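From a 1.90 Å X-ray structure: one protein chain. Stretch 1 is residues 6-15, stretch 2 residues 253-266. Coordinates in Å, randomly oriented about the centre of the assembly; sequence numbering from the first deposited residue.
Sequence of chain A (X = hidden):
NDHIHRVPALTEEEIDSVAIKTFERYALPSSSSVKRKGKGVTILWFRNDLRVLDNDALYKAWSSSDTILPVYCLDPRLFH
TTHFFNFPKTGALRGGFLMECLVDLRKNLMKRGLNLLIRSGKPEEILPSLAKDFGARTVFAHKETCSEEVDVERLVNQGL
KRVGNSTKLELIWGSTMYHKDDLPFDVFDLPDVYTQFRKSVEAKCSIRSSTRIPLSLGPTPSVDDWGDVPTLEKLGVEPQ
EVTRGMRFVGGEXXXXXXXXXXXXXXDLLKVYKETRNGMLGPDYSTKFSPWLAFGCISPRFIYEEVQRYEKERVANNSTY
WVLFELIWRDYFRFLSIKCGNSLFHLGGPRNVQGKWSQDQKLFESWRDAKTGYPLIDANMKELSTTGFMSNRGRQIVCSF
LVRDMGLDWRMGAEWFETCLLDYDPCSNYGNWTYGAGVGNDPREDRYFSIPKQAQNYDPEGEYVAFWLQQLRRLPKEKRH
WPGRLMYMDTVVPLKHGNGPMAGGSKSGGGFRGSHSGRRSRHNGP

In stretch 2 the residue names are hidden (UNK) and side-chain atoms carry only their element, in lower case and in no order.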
# COMPACT_ATOMS: atom_id res chain seq x y z
N ARG A 6 6.28 -11.83 -13.29
CA ARG A 6 6.96 -10.90 -12.40
C ARG A 6 6.44 -9.49 -12.65
O ARG A 6 6.23 -9.11 -13.80
CB ARG A 6 8.47 -10.88 -12.68
CG ARG A 6 9.30 -11.93 -11.97
CD ARG A 6 10.78 -11.54 -12.03
NE ARG A 6 11.41 -11.57 -10.71
CZ ARG A 6 12.37 -10.73 -10.32
NH1 ARG A 6 12.81 -9.79 -11.15
NH2 ARG A 6 12.89 -10.83 -9.11
N VAL A 7 6.21 -8.73 -11.59
CA VAL A 7 5.76 -7.35 -11.75
C VAL A 7 6.76 -6.53 -10.95
O VAL A 7 6.86 -6.70 -9.73
CB VAL A 7 4.35 -7.09 -11.18
CG1 VAL A 7 3.92 -5.64 -11.51
CG2 VAL A 7 3.36 -8.08 -11.76
N PRO A 8 7.57 -5.69 -11.62
CA PRO A 8 7.61 -5.47 -13.08
C PRO A 8 8.22 -6.70 -13.76
O PRO A 8 8.85 -7.52 -13.09
CB PRO A 8 8.49 -4.24 -13.21
CG PRO A 8 9.47 -4.42 -12.07
CD PRO A 8 8.58 -4.88 -10.93
N ALA A 9 8.05 -6.81 -15.07
CA ALA A 9 8.59 -7.97 -15.79
C ALA A 9 10.05 -7.77 -16.21
O ALA A 9 10.67 -8.66 -16.79
CB ALA A 9 7.73 -8.27 -17.02
N LEU A 10 10.60 -6.60 -15.90
CA LEU A 10 11.98 -6.27 -16.25
C LEU A 10 13.02 -7.23 -15.67
O LEU A 10 12.82 -7.82 -14.61
CB LEU A 10 12.30 -4.85 -15.77
CG LEU A 10 11.34 -3.73 -16.19
CD1 LEU A 10 11.77 -2.44 -15.52
CD2 LEU A 10 11.34 -3.58 -17.70
N THR A 11 14.15 -7.35 -16.36
CA THR A 11 15.24 -8.20 -15.90
C THR A 11 15.96 -7.45 -14.79
O THR A 11 15.77 -6.24 -14.64
CB THR A 11 16.25 -8.48 -17.02
OG1 THR A 11 16.90 -7.25 -17.38
CG2 THR A 11 15.56 -9.06 -18.24
N GLU A 12 16.78 -8.15 -14.02
CA GLU A 12 17.52 -7.53 -12.94
C GLU A 12 18.42 -6.41 -13.46
O GLU A 12 18.63 -5.41 -12.77
CB GLU A 12 18.36 -8.57 -12.18
CG GLU A 12 17.56 -9.45 -11.23
CD GLU A 12 16.83 -8.64 -10.16
OE1 GLU A 12 17.42 -7.68 -9.62
OE2 GLU A 12 15.66 -8.97 -9.85
N GLU A 13 18.96 -6.58 -14.66
CA GLU A 13 19.82 -5.55 -15.24
C GLU A 13 18.99 -4.35 -15.67
O GLU A 13 19.41 -3.21 -15.52
CB GLU A 13 20.60 -6.07 -16.44
CG GLU A 13 21.67 -7.09 -16.09
CD GLU A 13 21.11 -8.49 -15.96
OE1 GLU A 13 21.52 -9.21 -15.02
OE2 GLU A 13 20.27 -8.87 -16.80
N GLU A 14 17.82 -4.63 -16.24
CA GLU A 14 16.94 -3.56 -16.68
C GLU A 14 16.47 -2.74 -15.49
O GLU A 14 16.40 -1.52 -15.56
CB GLU A 14 15.72 -4.14 -17.38
CG GLU A 14 16.02 -4.80 -18.71
CD GLU A 14 14.76 -5.30 -19.38
OE1 GLU A 14 14.07 -6.15 -18.78
OE2 GLU A 14 14.46 -4.84 -20.50
N ILE A 15 16.14 -3.42 -14.40
CA ILE A 15 15.70 -2.73 -13.20
C ILE A 15 16.82 -1.84 -12.70
O ILE A 15 16.60 -0.69 -12.35
CB ILE A 15 15.28 -3.72 -12.09
CG1 ILE A 15 14.00 -4.44 -12.49
CG2 ILE A 15 15.08 -2.98 -10.77
CD1 ILE A 15 13.56 -5.51 -11.49
N UNK A 253 13.64 0.09 -6.23
CA UNK A 253 14.18 -0.17 -7.57
C UNK A 253 13.12 -0.81 -8.46
O UNK A 253 12.88 -0.35 -9.58
o UNK A 253 16.43 -0.45 -6.74
c UNK A 253 15.40 -1.08 -7.49
N UNK A 254 12.48 -1.86 -7.96
CA UNK A 254 11.45 -2.54 -8.72
C UNK A 254 10.25 -1.61 -8.92
O UNK A 254 9.61 -1.63 -9.97
c UNK A 254 11.02 -3.82 -8.00
N UNK A 255 9.96 -0.80 -7.91
CA UNK A 255 8.84 0.11 -8.02
C UNK A 255 8.99 1.13 -9.13
O UNK A 255 8.08 1.32 -9.93
N UNK A 256 10.12 1.82 -9.18
CA UNK A 256 10.29 2.80 -10.25
C UNK A 256 10.39 2.05 -11.58
O UNK A 256 10.09 2.59 -12.64
c UNK A 256 12.80 2.91 -10.12
c UNK A 256 11.53 3.71 -10.03
c UNK A 256 11.40 4.42 -8.67
N UNK A 257 10.80 0.79 -11.51
CA UNK A 257 10.89 -0.02 -12.71
C UNK A 257 9.49 -0.25 -13.27
O UNK A 257 9.30 -0.27 -14.49
N UNK A 258 8.51 -0.43 -12.39
CA UNK A 258 7.12 -0.65 -12.82
C UNK A 258 6.52 0.63 -13.39
O UNK A 258 5.72 0.58 -14.33
n UNK A 258 3.10 -2.27 -13.55
c UNK A 258 6.27 -1.20 -11.67
n UNK A 258 3.29 -3.71 -15.35
c UNK A 258 4.52 -2.25 -13.23
c UNK A 258 4.78 -1.37 -11.99
c UNK A 258 2.54 -2.96 -14.55
n UNK A 258 1.23 -2.89 -14.74
N UNK A 259 6.87 1.78 -12.81
CA UNK A 259 6.36 3.04 -13.32
C UNK A 259 6.91 3.18 -14.75
O UNK A 259 6.18 3.53 -15.69
c UNK A 259 6.82 4.25 -12.46
c UNK A 259 6.47 5.55 -13.15
c UNK A 259 6.11 4.21 -11.11
N UNK A 260 8.19 2.90 -14.92
CA UNK A 260 8.81 2.97 -16.24
C UNK A 260 8.14 1.97 -17.19
O UNK A 260 7.78 2.30 -18.32
c UNK A 260 12.18 1.90 -19.91
c UNK A 260 11.29 3.44 -18.29
c UNK A 260 11.89 3.21 -19.52
c UNK A 260 10.30 2.64 -16.12
c UNK A 260 11.87 0.84 -19.08
c UNK A 260 10.97 2.39 -17.44
c UNK A 260 11.26 1.09 -17.84
N UNK A 261 7.96 0.75 -16.72
CA UNK A 261 7.37 -0.31 -17.53
C UNK A 261 5.95 -0.01 -18.03
O UNK A 261 5.65 -0.16 -19.22
o UNK A 261 7.76 -4.88 -16.92
o UNK A 261 6.00 -4.25 -15.78
c UNK A 261 6.85 -4.07 -16.68
c UNK A 261 7.37 -1.62 -16.74
c UNK A 261 6.79 -2.79 -17.49
N UNK A 262 5.08 0.41 -17.12
CA UNK A 262 3.70 0.69 -17.45
C UNK A 262 3.53 1.96 -18.29
O UNK A 262 2.82 1.96 -19.29
c UNK A 262 0.69 -0.25 -16.89
c UNK A 262 -0.68 -0.18 -17.20
c UNK A 262 2.87 0.81 -16.17
c UNK A 262 0.67 2.06 -16.27
c UNK A 262 1.38 0.87 -16.43
o UNK A 262 -2.68 1.10 -17.36
c UNK A 262 -0.69 2.14 -16.57
c UNK A 262 -1.35 1.02 -17.04
N UNK A 263 4.19 3.03 -17.87
CA UNK A 263 4.11 4.30 -18.57
C UNK A 263 4.85 4.35 -19.90
O UNK A 263 4.27 4.63 -20.95
c UNK A 263 4.68 5.44 -17.71
c UNK A 263 4.07 7.08 -15.92
c UNK A 263 1.82 5.62 -15.21
c UNK A 263 3.26 7.52 -14.87
c UNK A 263 2.13 6.79 -14.52
c UNK A 263 2.64 5.19 -16.25
c UNK A 263 3.77 5.92 -16.61
N UNK A 264 6.14 4.07 -19.83
CA UNK A 264 7.01 4.20 -20.99
C UNK A 264 7.27 3.01 -21.89
O UNK A 264 6.97 3.06 -23.08
c UNK A 264 7.48 9.28 -21.74
c UNK A 264 7.30 10.12 -20.62
c UNK A 264 7.67 8.28 -19.17
n UNK A 264 7.81 7.54 -18.02
c UNK A 264 8.32 4.82 -20.52
c UNK A 264 8.11 6.10 -19.73
c UNK A 264 7.85 7.40 -20.27
c UNK A 264 7.39 9.65 -19.34
c UNK A 264 7.75 7.92 -21.57
c UNK A 264 8.08 6.23 -18.36
N UNK A 265 7.85 1.95 -21.34
CA UNK A 265 8.16 0.78 -22.15
C UNK A 265 6.93 0.21 -22.85
O UNK A 265 6.94 -0.02 -24.06
c UNK A 265 8.82 -0.31 -21.30
c UNK A 265 10.22 -3.82 -22.07
c UNK A 265 9.27 -1.51 -22.12
c UNK A 265 9.96 -2.55 -21.27
n UNK A 265 10.86 -4.88 -21.25
N UNK A 266 5.87 -0.01 -22.09
CA UNK A 266 4.64 -0.56 -22.65
C UNK A 266 3.67 0.50 -23.15
O UNK A 266 2.71 0.17 -23.85
c UNK A 266 3.95 -1.48 -21.64
c UNK A 266 4.60 -5.03 -20.39
c UNK A 266 4.73 -2.75 -21.38
c UNK A 266 4.03 -3.63 -20.36
n UNK A 266 4.39 -5.61 -21.75
O HOH W 1 13.93 0.33 -11.92

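Position 253 carries one carbon and then one oxygen, with the carbon (CB) 3.8 Å from Ile15 CG2; a two-atom C–O side chain is serine, Ser253. Position 254 has a single carbon, and this CB lies 4.0 Å from Pro8 CD, an apolar contact: Ala254. Position 255 has no side-chain atom, so it is Gly255, and it touches nothing on stretch 1. At 256 one carbon carries two more, the beta-branched pattern of Val256, which makes no contact.

Position 257 again lacks side-chain atoms and is Gly257. Here a CB would point toward stretch 1, and an ideal one would sit 3.3 Å from Leu10 CD1, a tight fit; the bare backbone instead lets Leu10 CD1 approach Gly257 O to 3.4 Å.

Position 258 shows three carbons, a nitrogen, then a carbon bearing two nitrogens. That guanidinium makes it Arg258; Val7 CG1 lies over one of its faces and is 3.8 Å from Arg258 CD. Position 259, three carbons branched at the first, is Val259, out of reach. Position 260 has one carbon and a six-carbon ring without oxygen: Phe260, whose CD2 is 4.3 Å from Leu10 CD1, the methyl lying at the ring edge.

Position 261 has three carbons, the third carrying two oxygens, one of them 2.7 Å from Ala9 N. The carboxylate and chain length define Glu261. Position 262 has a six-carbon ring bearing an oxygen, hence Tyr262; 263 has the same ring without it, hence Phe263; 264 has fused five- and six-membered rings holding eight carbons and one nitrogen, hence Trp264. All three are out of reach of stretch 1. Position 265, four carbons in a row ending in nitrogen, is Lys265, its chi angles all t; this extended chain brings NZ to 3.7 Å from Glu14 OE2, a long salt bridge. Position 266 has the same composition, Lys266, without contact.

The contact buries 501 Å², with Pro8, Leu10 and Ile15 supplying much of the apolar surface from stretch 1. Its polar centre is Glu261: Ala9 N donates to OE2 at 2.7 Å (141°) and weakly to OE1 at 3.4 Å. Arg258 NH1 holds Glu261 OE1 at 2.8 Å in a salt bridge within the helix, so the carboxylate joins that charge to the loop backbone. At the other end, water 1 donates to Ile15 O (2.9 Å from its O) and Ser253 O (2.7 Å from its O), bridging the two backbones.

Stretch 2, residues 253-266: SAGVGRVFEYFWKK
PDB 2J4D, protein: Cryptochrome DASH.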